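Local atomic coordinates of single-stranded DNA-binding protein (Thermoanaerobacter tengcongensis, PDB entry 4GS3), a protein that probably binds single-stranded DNA through an N-terminal OB-fold domain, the part of the longer PriB primosome protein present in this structure. Residues A[12-24]-A[66-78]. Residues are numbered along the deposited sequence; the frame is centred on the assembly and turned at random.
Sequences NTVTLVGKVFTPL and LEVGTRVKIEGQL
The methyl CG2 of Val68 lies over the start of the Pro23 ring, 3.6 Å from Pro23 N, beside the turn at one end of an antiparallel strand pair in this OB fold. Strands 14-20 and 71-78 run with their axes 4.7 Å apart, and backbone bonds link Val14 with Gly76, Leu16 with Ile74 and Gly18 with Val72. Leu16 and Ile74 share one face and reach Ile54 of strand 49-57 in the interior of the barrel. On the other face, Thr15 lays CG2 against Lys73 CE, while Val17 CG2 meets the CG of that same extended lysine. Beyond Lys19 the ladder gives way to a type II turn, Glu67 to Thr70, which Val20 grips with both backbone groups: its N bonds to Thr70 O and its O receives Gly69 N. Glu67 O is held twice inside the turn, by Thr70 N and by Thr70 OG1 at 2.7 Å.

At the far end, the Asn12 side-chain amide takes the place of a further backbone rung. With CG anti to the backbone N (chi1 180°), OD1 takes Leu78 N, and ND2 gives a nearly straight bond (168°) to Leu78 O, which lies close to the amide plane. Glu75 bends at chi2 (-80°) toward Thr13, and its carboxylate also forms a salt bridge with Arg100; the anti lone pair of Glu75 OE1 accepts Thr13 OG1 at 2.6 Å.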
# COMPACT_ATOMS: atom_id res chain seq x y z
N ASN A 12 0.35 7.74 14.64
CA ASN A 12 -0.45 7.22 13.57
C ASN A 12 0.45 6.26 12.81
O ASN A 12 1.27 6.68 11.98
CB ASN A 12 -0.99 8.33 12.71
CG ASN A 12 -1.84 7.88 11.57
OD1 ASN A 12 -1.79 6.69 11.18
ND2 ASN A 12 -2.62 8.79 11.02
N THR A 13 0.32 4.96 13.10
CA THR A 13 1.18 3.99 12.48
C THR A 13 0.34 2.75 12.17
O THR A 13 -0.43 2.29 12.99
CB THR A 13 2.38 3.64 13.35
OG1 THR A 13 3.23 2.66 12.73
CG2 THR A 13 1.93 3.09 14.70
N VAL A 14 0.59 2.22 11.00
CA VAL A 14 -0.06 1.02 10.50
C VAL A 14 1.03 0.07 10.01
O VAL A 14 1.90 0.49 9.26
CB VAL A 14 -0.97 1.36 9.28
CG1 VAL A 14 -1.66 0.06 8.78
CG2 VAL A 14 -1.99 2.41 9.66
N THR A 15 0.97 -1.18 10.44
CA THR A 15 1.86 -2.24 9.90
C THR A 15 0.96 -3.32 9.34
O THR A 15 0.06 -3.82 10.03
CB THR A 15 2.81 -2.77 10.96
OG1 THR A 15 3.62 -1.70 11.45
CG2 THR A 15 3.72 -3.83 10.34
N LEU A 16 1.25 -3.73 8.10
CA LEU A 16 0.49 -4.76 7.40
C LEU A 16 1.45 -5.74 6.75
O LEU A 16 2.48 -5.32 6.19
CB LEU A 16 -0.37 -4.15 6.30
CG LEU A 16 -1.39 -3.08 6.76
CD1 LEU A 16 -2.00 -2.42 5.56
CD2 LEU A 16 -2.47 -3.67 7.66
N VAL A 17 1.09 -7.01 6.74
CA VAL A 17 1.78 -8.02 5.93
C VAL A 17 0.72 -8.69 5.11
O VAL A 17 -0.25 -9.25 5.64
CB VAL A 17 2.52 -9.04 6.79
CG1 VAL A 17 3.23 -10.03 5.85
CG2 VAL A 17 3.53 -8.38 7.72
N GLY A 18 0.85 -8.65 3.79
CA GLY A 18 -0.13 -9.29 2.93
C GLY A 18 0.32 -9.29 1.48
O GLY A 18 1.52 -9.10 1.19
N LYS A 19 -0.62 -9.53 0.58
CA LYS A 19 -0.31 -9.68 -0.82
C LYS A 19 -0.96 -8.60 -1.65
O LYS A 19 -2.11 -8.20 -1.43
CB LYS A 19 -0.78 -11.05 -1.35
CG LYS A 19 0.14 -12.17 -0.84
CD LYS A 19 -0.18 -13.53 -1.32
CE LYS A 19 0.63 -14.61 -0.61
NZ LYS A 19 0.49 -15.84 -1.45
N VAL A 20 -0.24 -8.11 -2.66
CA VAL A 20 -0.80 -7.18 -3.61
C VAL A 20 -1.97 -7.85 -4.28
O VAL A 20 -1.78 -8.92 -4.91
CB VAL A 20 0.28 -6.72 -4.62
CG1 VAL A 20 -0.33 -5.80 -5.70
CG2 VAL A 20 1.47 -6.05 -3.92
N PHE A 21 -3.14 -7.27 -4.20
CA PHE A 21 -4.39 -7.89 -4.65
C PHE A 21 -4.91 -7.28 -5.92
O PHE A 21 -5.48 -7.95 -6.78
CB PHE A 21 -5.40 -7.81 -3.52
CG PHE A 21 -6.67 -8.63 -3.76
CD1 PHE A 21 -6.60 -10.02 -3.81
CD2 PHE A 21 -7.89 -7.99 -3.90
CE1 PHE A 21 -7.80 -10.73 -3.99
CE2 PHE A 21 -9.03 -8.73 -4.08
CZ PHE A 21 -8.98 -10.09 -4.14
N THR A 22 -4.77 -5.97 -6.07
CA THR A 22 -5.07 -5.28 -7.31
C THR A 22 -3.78 -4.55 -7.73
O THR A 22 -2.93 -4.26 -6.90
CB THR A 22 -6.22 -4.28 -7.15
OG1 THR A 22 -5.79 -3.19 -6.31
CG2 THR A 22 -7.48 -4.91 -6.59
N PRO A 23 -3.60 -4.30 -9.02
CA PRO A 23 -2.32 -3.75 -9.48
C PRO A 23 -2.13 -2.28 -9.07
O PRO A 23 -3.06 -1.52 -8.87
CB PRO A 23 -2.36 -3.87 -10.97
CG PRO A 23 -3.80 -3.92 -11.28
CD PRO A 23 -4.49 -4.61 -10.17
N LEU A 24 -0.87 -1.88 -9.06
CA LEU A 24 -0.58 -0.46 -8.84
C LEU A 24 -1.20 0.35 -9.95
O LEU A 24 -0.98 0.14 -11.14
CB LEU A 24 0.92 -0.21 -8.73
CG LEU A 24 1.47 -0.29 -7.28
CD1 LEU A 24 1.33 -1.73 -6.81
CD2 LEU A 24 2.88 0.25 -7.26
N LEU A 66 6.16 -4.75 -7.68
CA LEU A 66 4.91 -4.98 -6.98
C LEU A 66 3.78 -5.51 -7.89
O LEU A 66 2.64 -5.02 -7.81
CB LEU A 66 4.54 -3.67 -6.28
CG LEU A 66 5.61 -3.18 -5.28
CD1 LEU A 66 5.13 -1.81 -4.73
CD2 LEU A 66 5.86 -4.18 -4.18
N GLU A 67 4.02 -6.56 -8.63
CA GLU A 67 2.98 -7.21 -9.40
C GLU A 67 1.94 -7.87 -8.45
O GLU A 67 2.24 -8.22 -7.30
CB GLU A 67 3.48 -8.23 -10.38
CG GLU A 67 3.61 -7.71 -11.84
CD GLU A 67 3.73 -8.76 -12.91
OE1 GLU A 67 3.99 -8.57 -14.13
OE2 GLU A 67 3.55 -9.96 -12.51
N VAL A 68 0.75 -8.05 -8.92
CA VAL A 68 -0.29 -8.80 -8.20
C VAL A 68 0.26 -10.12 -7.73
O VAL A 68 0.94 -10.80 -8.54
CB VAL A 68 -1.56 -8.95 -9.02
CG1 VAL A 68 -2.50 -9.93 -8.34
CG2 VAL A 68 -2.17 -7.58 -9.21
N GLY A 69 0.05 -10.47 -6.45
CA GLY A 69 0.53 -11.65 -5.83
C GLY A 69 1.81 -11.47 -5.03
O GLY A 69 2.15 -12.33 -4.27
N THR A 70 2.48 -10.33 -5.21
CA THR A 70 3.70 -10.05 -4.44
C THR A 70 3.35 -9.92 -2.97
O THR A 70 2.38 -9.23 -2.63
CB THR A 70 4.34 -8.73 -4.94
OG1 THR A 70 4.64 -8.84 -6.31
CG2 THR A 70 5.61 -8.36 -4.19
N ARG A 71 4.14 -10.53 -2.09
CA ARG A 71 3.93 -10.42 -0.65
C ARG A 71 4.85 -9.32 -0.12
O ARG A 71 6.01 -9.27 -0.47
CB ARG A 71 4.25 -11.75 0.01
CG ARG A 71 3.78 -11.80 1.43
CD ARG A 71 4.11 -13.15 1.99
NE ARG A 71 3.57 -13.32 3.30
CZ ARG A 71 4.14 -14.05 4.27
NH1 ARG A 71 5.32 -14.64 4.15
NH2 ARG A 71 3.48 -14.15 5.40
N VAL A 72 4.29 -8.49 0.76
CA VAL A 72 4.99 -7.32 1.26
C VAL A 72 4.67 -7.12 2.74
O VAL A 72 3.61 -7.49 3.23
CB VAL A 72 4.63 -6.06 0.47
CG1 VAL A 72 5.05 -6.15 -0.96
CG2 VAL A 72 3.14 -5.74 0.54
N LYS A 73 5.61 -6.46 3.39
CA LYS A 73 5.37 -5.82 4.69
C LYS A 73 5.39 -4.32 4.45
O LYS A 73 6.36 -3.79 3.86
CB LYS A 73 6.40 -6.20 5.72
CG LYS A 73 6.19 -5.56 7.07
CD LYS A 73 7.18 -6.02 8.10
CE LYS A 73 6.95 -5.44 9.44
NZ LYS A 73 8.01 -5.76 10.44
N ILE A 74 4.36 -3.61 4.90
CA ILE A 74 4.22 -2.19 4.75
C ILE A 74 4.11 -1.55 6.11
O ILE A 74 3.36 -2.05 6.97
CB ILE A 74 2.99 -1.82 3.92
CG1 ILE A 74 3.16 -2.37 2.49
CG2 ILE A 74 2.68 -0.35 3.89
CD1 ILE A 74 1.94 -2.33 1.66
N GLU A 75 4.80 -0.44 6.31
CA GLU A 75 4.56 0.46 7.40
C GLU A 75 4.09 1.77 6.80
O GLU A 75 4.69 2.27 5.85
CB GLU A 75 5.76 0.74 8.31
CG GLU A 75 5.33 1.44 9.63
CD GLU A 75 5.06 2.91 9.63
OE1 GLU A 75 4.25 3.42 10.45
OE2 GLU A 75 5.61 3.62 8.74
N GLY A 76 3.09 2.41 7.40
CA GLY A 76 2.65 3.69 6.93
C GLY A 76 1.69 4.37 7.88
O GLY A 76 1.52 3.98 8.99
N GLN A 77 1.11 5.42 7.36
CA GLN A 77 0.26 6.33 8.09
C GLN A 77 -1.16 6.18 7.57
O GLN A 77 -1.34 6.21 6.34
CB GLN A 77 0.72 7.77 7.85
CG GLN A 77 0.09 8.87 8.66
CD GLN A 77 0.70 10.23 8.37
OE1 GLN A 77 0.88 10.57 7.20
NE2 GLN A 77 1.09 10.93 9.38
N LEU A 78 -2.17 6.07 8.41
CA LEU A 78 -3.55 6.01 7.93
C LEU A 78 -4.00 7.45 7.69
O LEU A 78 -4.07 8.24 8.62
CB LEU A 78 -4.47 5.32 8.93
CG LEU A 78 -5.87 5.01 8.48
CD1 LEU A 78 -5.89 4.09 7.26
CD2 LEU A 78 -6.69 4.38 9.61
O HOH W 1 0.89 -14.98 -4.17
O HOH W 2 1.06 -3.84 -9.76